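Local coordinates for A rubisco-like protein (Burkholderia fungorum, PDB 3NWR) that belongs to the RuBisCO large-chain family and probably acts as a lyase or a related enolate-forming enzyme, at residues A150-R153 with A154-V158; S272-R275 with T276-L279; S300-A303 with Y304-W308. One frame throughout, in Å; residues are numbered along the deposited sequence.

Interaction 1: A150-R153 with A154-V158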
ATOM      1  N   ALA A 150      13.761  -5.956 -23.650  1.00 14.92           N
ATOM      2  CA  ALA A 150      13.832  -6.585 -24.965  1.00 15.52           C
ATOM      3  C   ALA A 150      12.454  -6.865 -25.549  1.00 14.56           C
ATOM      4  O   ALA A 150      12.212  -6.622 -26.732  1.00 15.21           O
ATOM      5  CB  ALA A 150      14.659  -7.873 -24.903  1.00 18.39           C
ATOM      6  N   GLY A 151      11.550  -7.384 -24.722  1.00 13.51           N
ATOM      7  CA  GLY A 151      10.201  -7.668 -25.182  1.00 14.32           C
ATOM      8  C   GLY A 151       9.413  -6.433 -25.575  1.00 14.86           C
ATOM      9  O   GLY A 151       8.647  -6.438 -26.538  1.00 15.04           O
ATOM     10  N   THR A 152       9.581  -5.359 -24.811  1.00 12.02           N
ATOM     11  CA  THR A 152       8.925  -4.113 -25.147  1.00 12.01           C
ATOM     12  C   THR A 152       9.472  -3.542 -26.457  1.00 13.94           C
ATOM     13  O   THR A 152       8.710  -3.031 -27.284  1.00 13.55           O
ATOM     14  CB  THR A 152       9.074  -3.091 -24.001  1.00 13.44           C
ATOM     15  OG1 THR A 152       8.644  -3.696 -22.774  1.00 13.00           O
ATOM     16  CG2 THR A 152       8.236  -1.849 -24.270  1.00 12.99           C
ATOM     17  N   ARG A 153      10.787  -3.634 -26.653  1.00 14.16           N
ATOM     18  CA  ARG A 153      11.377  -3.224 -27.925  1.00 14.17           C
ATOM     19  C   ARG A 153      10.832  -4.055 -29.082  1.00 15.34           C
ATOM     20  O   ARG A 153      10.497  -3.517 -30.137  1.00 15.60           O
ATOM     21  CB  ARG A 153      12.899  -3.324 -27.882  1.00 15.57           C
ATOM     22  CG  ARG A 153      13.561  -2.259 -27.010  1.00 14.85           C
ATOM     23  CD  ARG A 153      15.062  -2.218 -27.308  1.00 15.46           C
ATOM     24  NE  ARG A 153      15.746  -1.105 -26.652  1.00 15.46           N
ATOM     25  CZ  ARG A 153      15.651   0.164 -27.041  1.00 15.12           C
ATOM     26  NH1 ARG A 153      14.883   0.502 -28.074  1.00 15.62           N
ATOM     27  NH2 ARG A 153      16.327   1.099 -26.384  1.00 15.91           N
ATOM     28  N   ALA A 154      10.724  -5.361 -28.874  1.00 14.25           N
ATOM     29  CA  ALA A 154      10.196  -6.237 -29.914  1.00 16.16           C
ATOM     30  C   ALA A 154       8.758  -5.865 -30.274  1.00 16.05           C
ATOM     31  O   ALA A 154       8.398  -5.809 -31.455  1.00 18.78           O
ATOM     32  CB  ALA A 154      10.292  -7.683 -29.484  1.00 15.60           C
ATOM     33  N   LEU A 155       7.939  -5.599 -29.255  1.00 14.68           N
ATOM     34  CA  LEU A 155       6.535  -5.290 -29.472  1.00 14.85           C
ATOM     35  C   LEU A 155       6.287  -3.904 -30.060  1.00 16.64           C
ATOM     36  O   LEU A 155       5.272  -3.689 -30.709  1.00 18.92           O
ATOM     37  CB  LEU A 155       5.738  -5.466 -28.168  1.00 14.89           C
ATOM     38  CG  LEU A 155       5.517  -6.932 -27.783  1.00 14.80           C
ATOM     39  CD1 LEU A 155       5.146  -7.091 -26.306  1.00 14.41           C
ATOM     40  CD2 LEU A 155       4.440  -7.552 -28.677  1.00 16.04           C
ATOM     41  N   THR A 156       7.195  -2.957 -29.820  1.00 15.69           N
ATOM     42  CA  THR A 156       7.047  -1.625 -30.397  1.00 15.18           C
ATOM     43  C   THR A 156       7.857  -1.477 -31.690  1.00 16.72           C
ATOM     44  O   THR A 156       7.756  -0.459 -32.385  1.00 16.10           O
ATOM     45  CB  THR A 156       7.506  -0.523 -29.406  1.00 13.35           C
ATOM     46  OG1 THR A 156       8.859  -0.767 -29.027  1.00 12.83           O
ATOM     47  CG2 THR A 156       6.642  -0.520 -28.156  1.00 15.77           C
ATOM     48  N   ASP A 157       8.643  -2.504 -32.001  1.00 15.23           N
ATOM     49  CA  ASP A 157       9.597  -2.479 -33.115  1.00 16.19           C
ATOM     50  C   ASP A 157      10.526  -1.267 -33.036  1.00 18.52           C
ATOM     51  O   ASP A 157      10.767  -0.588 -34.038  1.00 19.36           O
ATOM     52  CB  ASP A 157       8.870  -2.519 -34.461  1.00 18.83           C
ATOM     53  CG  ASP A 157       9.796  -2.877 -35.614  1.00 24.25           C
ATOM     54  OD1 ASP A 157      10.774  -3.621 -35.386  1.00 28.80           O
ATOM     55  OD2 ASP A 157       9.540  -2.418 -36.746  1.00 26.02           O
ATOM     56  N   VAL A 158      11.032  -0.995 -31.835  1.00 15.64           N
ATOM     57  CA  VAL A 158      11.961   0.121 -31.616  1.00 15.77           C
ATOM     58  C   VAL A 158      13.317  -0.382 -31.135  1.00 16.76           C
ATOM     59  O   VAL A 158      13.425  -0.967 -30.065  1.00 17.96           O
ATOM     60  CB  VAL A 158      11.400   1.133 -30.606  1.00 15.83           C
ATOM     61  CG1 VAL A 158      12.391   2.272 -30.419  1.00 16.48           C
ATOM     62  CG2 VAL A 158      10.041   1.663 -31.073  1.00 16.07           C
TER

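Interaction 2: S272-R275 with T276-L279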
ATOM      1  N   SER A 272      -0.403 -13.050  -9.226  1.00 11.85           N
ATOM      2  CA  SER A 272      -1.332 -13.982  -9.855  1.00 12.68           C
ATOM      3  C   SER A 272      -1.643 -13.571 -11.298  1.00 13.53           C
ATOM      4  O   SER A 272      -1.654 -14.412 -12.194  1.00 15.20           O
ATOM      5  CB  SER A 272      -2.615 -14.112  -9.033  1.00 14.53           C
ATOM      6  OG  SER A 272      -2.355 -14.844  -7.847  1.00 15.60           O
ATOM      7  N   LEU A 273      -1.873 -12.281 -11.522  1.00 12.48           N
ATOM      8  CA  LEU A 273      -2.149 -11.775 -12.864  1.00 13.44           C
ATOM      9  C   LEU A 273      -0.974 -12.068 -13.780  1.00 13.63           C
ATOM     10  O   LEU A 273      -1.156 -12.446 -14.932  1.00 14.14           O
ATOM     11  CB  LEU A 273      -2.403 -10.272 -12.828  1.00 13.19           C
ATOM     12  CG  LEU A 273      -2.542  -9.565 -14.176  1.00 14.24           C
ATOM     13  CD1 LEU A 273      -3.777 -10.084 -14.932  1.00 18.14           C
ATOM     14  CD2 LEU A 273      -2.633  -8.067 -13.945  1.00 15.11           C
ATOM     15  N   ARG A 274       0.238 -11.880 -13.264  1.00 13.22           N
ATOM     16  CA  ARG A 274       1.454 -12.111 -14.046  1.00 12.67           C
ATOM     17  C   ARG A 274       1.507 -13.519 -14.612  1.00 14.13           C
ATOM     18  O   ARG A 274       1.979 -13.723 -15.741  1.00 15.47           O
ATOM     19  CB  ARG A 274       2.688 -11.874 -13.176  1.00 13.43           C
ATOM     20  CG  ARG A 274       4.000 -12.433 -13.745  1.00 13.59           C
ATOM     21  CD  ARG A 274       4.623 -11.501 -14.802  1.00 14.07           C
ATOM     22  NE  ARG A 274       3.857 -11.470 -16.047  1.00 19.45           N
ATOM     23  CZ  ARG A 274       4.103 -10.666 -17.082  1.00 18.87           C
ATOM     24  NH1 ARG A 274       5.113  -9.779 -17.067  1.00 15.18           N
ATOM     25  NH2 ARG A 274       3.329 -10.769 -18.150  1.00 13.98           N
ATOM     26  N   ARG A 275       1.047 -14.493 -13.833  1.00 14.71           N
ATOM     27  CA  ARG A 275       1.118 -15.883 -14.266  1.00 15.71           C
ATOM     28  C   ARG A 275       0.131 -16.220 -15.379  1.00 17.75           C
ATOM     29  O   ARG A 275       0.335 -17.180 -16.119  1.00 21.02           O
ATOM     30  CB  ARG A 275       0.909 -16.831 -13.087  1.00 16.54           C
ATOM     31  CG  ARG A 275       2.095 -16.936 -12.151  1.00 19.30           C
ATOM     32  CD  ARG A 275       1.978 -18.198 -11.298  1.00 21.99           C
ATOM     33  NE  ARG A 275       0.688 -18.234 -10.623  1.00 25.07           N
ATOM     34  CZ  ARG A 275       0.437 -17.606  -9.482  1.00 24.32           C
ATOM     35  NH1 ARG A 275       1.399 -16.909  -8.885  1.00 25.42           N
ATOM     36  NH2 ARG A 275      -0.770 -17.675  -8.941  1.00 18.82           N
ATOM     37  N   THR A 276      -0.938 -15.444 -15.503  1.00 14.10           N
ATOM     38  CA  THR A 276      -1.970 -15.781 -16.486  1.00 15.11           C
ATOM     39  C   THR A 276      -2.024 -14.872 -17.721  1.00 19.24           C
ATOM     40  O   THR A 276      -2.735 -15.186 -18.678  1.00 25.24           O
ATOM     41  CB  THR A 276      -3.368 -15.913 -15.832  1.00 21.20           C
ATOM     42  OG1 THR A 276      -3.681 -14.716 -15.112  1.00 19.49           O
ATOM     43  CG2 THR A 276      -3.385 -17.087 -14.869  1.00 20.29           C
ATOM     44  N   THR A 277      -1.293 -13.760 -17.722  1.00 14.41           N
ATOM     45  CA  THR A 277      -1.241 -12.943 -18.935  1.00 15.94           C
ATOM     46  C   THR A 277       0.132 -12.924 -19.596  1.00 16.63           C
ATOM     47  O   THR A 277       1.157 -12.755 -18.930  1.00 16.70           O
ATOM     48  CB  THR A 277      -1.715 -11.496 -18.728  1.00 16.86           C
ATOM     49  OG1 THR A 277      -1.740 -10.828 -20.001  1.00 17.97           O
ATOM     50  CG2 THR A 277      -0.780 -10.751 -17.812  1.00 16.98           C
ATOM     51  N   PRO A 278       0.144 -13.091 -20.925  1.00 14.26           N
ATOM     52  CA  PRO A 278       1.393 -13.035 -21.691  1.00 13.82           C
ATOM     53  C   PRO A 278       1.744 -11.622 -22.144  1.00 16.71           C
ATOM     54  O   PRO A 278       2.718 -11.450 -22.879  1.00 14.69           O
ATOM     55  CB  PRO A 278       1.077 -13.910 -22.906  1.00 14.83           C
ATOM     56  CG  PRO A 278      -0.383 -13.704 -23.124  1.00 15.16           C
ATOM     57  CD  PRO A 278      -0.990 -13.552 -21.744  1.00 15.05           C
ATOM     58  N   LEU A 279       0.963 -10.635 -21.714  1.00 14.89           N
ATOM     59  CA  LEU A 279       1.155  -9.253 -22.136  1.00 14.95           C
ATOM     60  C   LEU A 279       2.239  -8.564 -21.311  1.00 13.13           C
ATOM     61  O   LEU A 279       2.651  -9.062 -20.265  1.00 15.15           O
ATOM     62  CB  LEU A 279      -0.162  -8.477 -22.016  1.00 13.60           C
ATOM     63  CG  LEU A 279      -1.343  -9.111 -22.754  1.00 13.17           C
ATOM     64  CD1 LEU A 279      -2.645  -8.423 -22.403  1.00 14.45           C
ATOM     65  CD2 LEU A 279      -1.081  -9.060 -24.254  1.00 16.28           C
TER

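Interaction 3: S300-A303 with Y304-W308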
ATOM      1  N   SER A 300      12.286   3.732   0.502  1.00 12.06           N
ATOM      2  CA  SER A 300      13.024   4.267  -0.644  1.00 11.94           C
ATOM      3  C   SER A 300      12.789   3.391  -1.872  1.00 12.02           C
ATOM      4  O   SER A 300      12.375   2.224  -1.762  1.00 12.98           O
ATOM      5  CB  SER A 300      14.526   4.326  -0.353  1.00 15.53           C
ATOM      6  OG  SER A 300      14.778   5.130   0.785  1.00 16.20           O
ATOM      7  N   PHE A 301      13.065   3.940  -3.046  1.00 12.18           N
ATOM      8  CA  PHE A 301      12.690   3.247  -4.274  1.00 11.93           C
ATOM      9  C   PHE A 301      13.424   1.917  -4.446  1.00 12.30           C
ATOM     10  O   PHE A 301      12.853   0.957  -4.934  1.00 11.81           O
ATOM     11  CB  PHE A 301      12.901   4.145  -5.503  1.00 11.99           C
ATOM     12  CG  PHE A 301      12.350   3.572  -6.784  1.00 11.06           C
ATOM     13  CD1 PHE A 301      10.999   3.688  -7.101  1.00 13.52           C
ATOM     14  CD2 PHE A 301      13.192   2.935  -7.675  1.00 12.12           C
ATOM     15  CE1 PHE A 301      10.501   3.159  -8.303  1.00 12.81           C
ATOM     16  CE2 PHE A 301      12.708   2.413  -8.870  1.00 12.41           C
ATOM     17  CZ  PHE A 301      11.357   2.529  -9.182  1.00 13.68           C
ATOM     18  N   GLN A 302      14.694   1.848  -4.056  1.00 13.83           N
ATOM     19  CA  GLN A 302      15.450   0.605  -4.252  1.00 13.42           C
ATOM     20  C   GLN A 302      14.702  -0.588  -3.659  1.00 12.04           C
ATOM     21  O   GLN A 302      14.561  -1.637  -4.302  1.00 12.55           O
ATOM     22  CB  GLN A 302      16.838   0.728  -3.617  1.00 14.72           C
ATOM     23  CG  GLN A 302      17.864  -0.267  -4.122  1.00 14.92           C
ATOM     24  CD  GLN A 302      17.597  -1.688  -3.680  1.00 17.10           C
ATOM     25  OE1 GLN A 302      16.993  -1.943  -2.629  1.00 14.67           O
ATOM     26  NE2 GLN A 302      18.043  -2.639  -4.497  1.00 24.02           N
ATOM     27  N   ALA A 303      14.221  -0.416  -2.429  1.00 12.40           N
ATOM     28  CA  ALA A 303      13.491  -1.474  -1.744  1.00 11.70           C
ATOM     29  C   ALA A 303      12.126  -1.715  -2.400  1.00 12.66           C
ATOM     30  O   ALA A 303      11.738  -2.859  -2.659  1.00 12.65           O
ATOM     31  CB  ALA A 303      13.320  -1.135  -0.266  1.00 12.35           C
ATOM     32  N   TYR A 304      11.398  -0.625  -2.633  1.00 11.26           N
ATOM     33  CA  TYR A 304      10.077  -0.678  -3.253  1.00 11.94           C
ATOM     34  C   TYR A 304      10.114  -1.441  -4.580  1.00 12.31           C
ATOM     35  O   TYR A 304       9.308  -2.357  -4.817  1.00 11.70           O
ATOM     36  CB  TYR A 304       9.598   0.756  -3.482  1.00 11.12           C
ATOM     37  CG  TYR A 304       8.227   0.915  -4.104  1.00 11.77           C
ATOM     38  CD1 TYR A 304       7.067   0.663  -3.368  1.00 11.44           C
ATOM     39  CD2 TYR A 304       8.094   1.368  -5.416  1.00 13.17           C
ATOM     40  CE1 TYR A 304       5.805   0.833  -3.953  1.00 12.99           C
ATOM     41  CE2 TYR A 304       6.846   1.546  -5.997  1.00 11.81           C
ATOM     42  CZ  TYR A 304       5.713   1.282  -5.259  1.00 11.77           C
ATOM     43  OH  TYR A 304       4.487   1.479  -5.851  1.00 12.56           O
ATOM     44  N   GLN A 305      11.043  -1.056  -5.453  1.00 11.50           N
ATOM     45  CA  GLN A 305      11.146  -1.667  -6.782  1.00 11.33           C
ATOM     46  C   GLN A 305      11.647  -3.108  -6.705  1.00 12.51           C
ATOM     47  O   GLN A 305      11.321  -3.922  -7.560  1.00 11.64           O
ATOM     48  CB  GLN A 305      12.013  -0.812  -7.719  1.00 11.52           C
ATOM     49  CG  GLN A 305      13.491  -0.714  -7.326  1.00 12.77           C
ATOM     50  CD  GLN A 305      14.385  -1.653  -8.115  1.00 11.99           C
ATOM     51  OE1 GLN A 305      14.246  -1.787  -9.331  1.00 13.20           O
ATOM     52  NE2 GLN A 305      15.341  -2.282  -7.423  1.00 15.46           N
ATOM     53  N   THR A 306      12.425  -3.429  -5.672  1.00 11.82           N
ATOM     54  CA  THR A 306      12.798  -4.827  -5.458  1.00 11.16           C
ATOM     55  C   THR A 306      11.551  -5.681  -5.227  1.00 12.18           C
ATOM     56  O   THR A 306      11.332  -6.682  -5.925  1.00 11.72           O
ATOM     57  CB  THR A 306      13.760  -4.988  -4.274  1.00 11.94           C
ATOM     58  OG1 THR A 306      14.991  -4.312  -4.560  1.00 12.76           O
ATOM     59  CG2 THR A 306      14.041  -6.463  -4.021  1.00 12.63           C
ATOM     60  N   LEU A 307      10.727  -5.279  -4.258  1.00 11.15           N
ATOM     61  CA  LEU A 307       9.512  -6.028  -3.962  1.00 11.45           C
ATOM     62  C   LEU A 307       8.611  -6.117  -5.183  1.00 13.72           C
ATOM     63  O   LEU A 307       8.127  -7.196  -5.526  1.00 12.14           O
ATOM     64  CB  LEU A 307       8.763  -5.383  -2.805  1.00 11.03           C
ATOM     65  CG  LEU A 307       9.509  -5.378  -1.476  1.00 11.85           C
ATOM     66  CD1 LEU A 307       8.738  -4.513  -0.497  1.00 12.57           C
ATOM     67  CD2 LEU A 307       9.655  -6.799  -0.953  1.00 13.42           C
ATOM     68  N   TRP A 308       8.389  -4.992  -5.854  1.00 10.64           N
ATOM     69  CA  TRP A 308       7.521  -5.018  -7.033  1.00 11.21           C
ATOM     70  C   TRP A 308       8.065  -5.858  -8.187  1.00 11.82           C
ATOM     71  O   TRP A 308       7.313  -6.522  -8.883  1.00 11.25           O
ATOM     72  CB  TRP A 308       7.086  -3.598  -7.452  1.00 11.53           C
ATOM     73  CG  TRP A 308       5.943  -3.211  -6.597  1.00 11.11           C
ATOM     74  CD1 TRP A 308       5.932  -2.320  -5.547  1.00 11.50           C
ATOM     75  CD2 TRP A 308       4.654  -3.801  -6.639  1.00 11.10           C
ATOM     76  NE1 TRP A 308       4.680  -2.309  -4.960  1.00 12.98           N
ATOM     77  CE2 TRP A 308       3.882  -3.210  -5.621  1.00 10.03           C
ATOM     78  CE3 TRP A 308       4.065  -4.767  -7.465  1.00 11.92           C
ATOM     79  CZ2 TRP A 308       2.545  -3.559  -5.403  1.00 11.49           C
ATOM     80  CZ3 TRP A 308       2.754  -5.113  -7.243  1.00 11.86           C
ATOM     81  CH2 TRP A 308       2.006  -4.514  -6.219  1.00 11.12           C
TER
HETATM   82  O   HOH W   1      17.437  -5.562  -4.460  1.00 17.12           O

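Interaction 1: A150-R153 with A154-V158
A Schellman motif ends helix 148-156 here, with Val158 turned back onto Arg153 by both a backbone and a side-chain bond. Asp157 is the C-prime residue; its positive phi (53°) reverses the chain so that Val158 N donates to Arg153 O at 3.1 Å, while Asp157 N makes a weak bond to Ala154 O. Upstream, Ala154 N and Leu155 N still bond in the regular helical way to Ala150 O and Gly151 O.

Arg153 closes the turn a second time. CG stands beside the backbone N, and the chain runs extended from CG to NE, so that CB, CG and CD pass alongside the carbonyl oxygen of Val158. The guanidinium then meets this oxygen at its edge: Arg153 NH1 donates to Val158 O at 2.9 Å, with the oxygen in the guanidinium plane, although the nitrogen stands above the carbonyl plane and not on a lone pair. NH1 also bonds to Arg161 O, and NH2 forms a salt bridge with Asp375, so the group is gripped from several directions and its rotation is fixed. Met163 of strand 163-165 packs on Thr152, Arg153, Thr156 and Val158, which ties the helix end to the first strand of the barrel sheet.

Just before the reversal, Thr156 reaches back one turn to Thr152. With chi1 at 57°, Thr156 OG1 sits between the backbone N and the carbonyl carbon and donates to Thr152 O at 2.9 Å. Thr156 N reaches Thr152 O at 3.0 Å, from the opposite face of the carbonyl plane.

Interaction 2: S272-R275 with T276-L279
The Arg274 guanidinium meets the carbonyl oxygens of Thr277 and Leu279 at its edge, whereas that of Arg275 lays one face over Ser272 CA, 3.6 Å above the plane and offset toward the rim. Both arginines lie toward the C-terminal end of helix 267-276, where the chain passes through an ST turn into strand 280-284 of the barrel. A single nitrogen of Arg274 serves both carbonyls: NH2 donates to Leu279 O at 2.8 Å, nearly in line with the C=O bond, and to Thr277 O at 3.0 Å, with the latter oxygen in the guanidinium plane. The chain gets there by bending at chi2 (81°) and chi3 (-70°), which brings the group round beside the loop. NH1 is engaged elsewhere, in a salt bridge with Asp314 and a hydrogen bond to Gly312 O, so this buried cation links the loop to the segment leading into strand 315-319.

Arg275 instead serves the dimer, forming salt bridges with Asp239 and Asp241 of the second subunit; Ser272 OG bonds to the same Asp239.

Leu273 O accepts two backbone bonds. Thr277 N approaches Leu273 O at 3.1 Å, close to its C=O direction, while Thr276 N, at the same distance from that atom, stands well above the carbonyl plane. Thr277 CG2 lies 3.4 Å from Leu273 O and 4.2 Å from Leu273 CD1, and Ala247 of helix 240-252 touches both side chains. Thr277 OG1, anti to its own backbone nitrogen (chi1 -175°), closes the ST turn by accepting from Leu279 N at 3.2 Å.

Interaction 3: S300-A303 with Y304-W308
The first turn of helix 301-309 is set by nearly straight backbone bonds from Tyr304 N to Ser300 O and from Gln305 N to Phe301 O, with Ser300 at the N-cap position. On one side of this turn Gln305 CB lies over a face of the Phe301 ring, a CH-pi contact 3.9 Å from the centroid, and Tyr304 CD2 approaches Phe301 CD1 obliquely at 4.1 Å. Met316 of strand 315-319 touches all three side chains.

The polar side centres on Gln302 O, which accepts three bonds. Thr306 OG1 donates to Gln302 O at 2.7 Å. Thr306 N bonds to the same atom, and Gln305 NE2 reaches Gln302 O at 3.3 Å, in the carbonyl plane on a lone pair. Gln305 folds back because CG lies between the backbone N and the carbonyl carbon (chi1 66°) and the chain bends again at chi2; its OE1 turns to Arg309. A water accepts from Gln302 NE2 and donates to Thr306 OG1. Three donors probably polarise Gln302 O, while the Gln302 amide, its OE1 bonded to Leu132 N, ties this turn to strand 126-133.

In the fold
All three contacts lie in the catalytic TIM-barrel domain and follow one another along the chain, each within a single continuous stretch. Interaction 1 ends helix 148-156 ahead of strand 163-165 of the barrel; interaction 2 ends helix 267-276 ahead of strand 280-284; interaction 3 begins helix 301-309, the crossover between strands 280-284 and 315-319. Their centres are about 18 Å (1 and 2), 21 Å (2 and 3) and 25 Å (1 and 3) apart, and none touches another. They also face different neighbours: interaction 2 reaches the second subunit, whereas interaction 3 meets strand 126-133 of the antiparallel sheet, joining barrel to N-terminal domain.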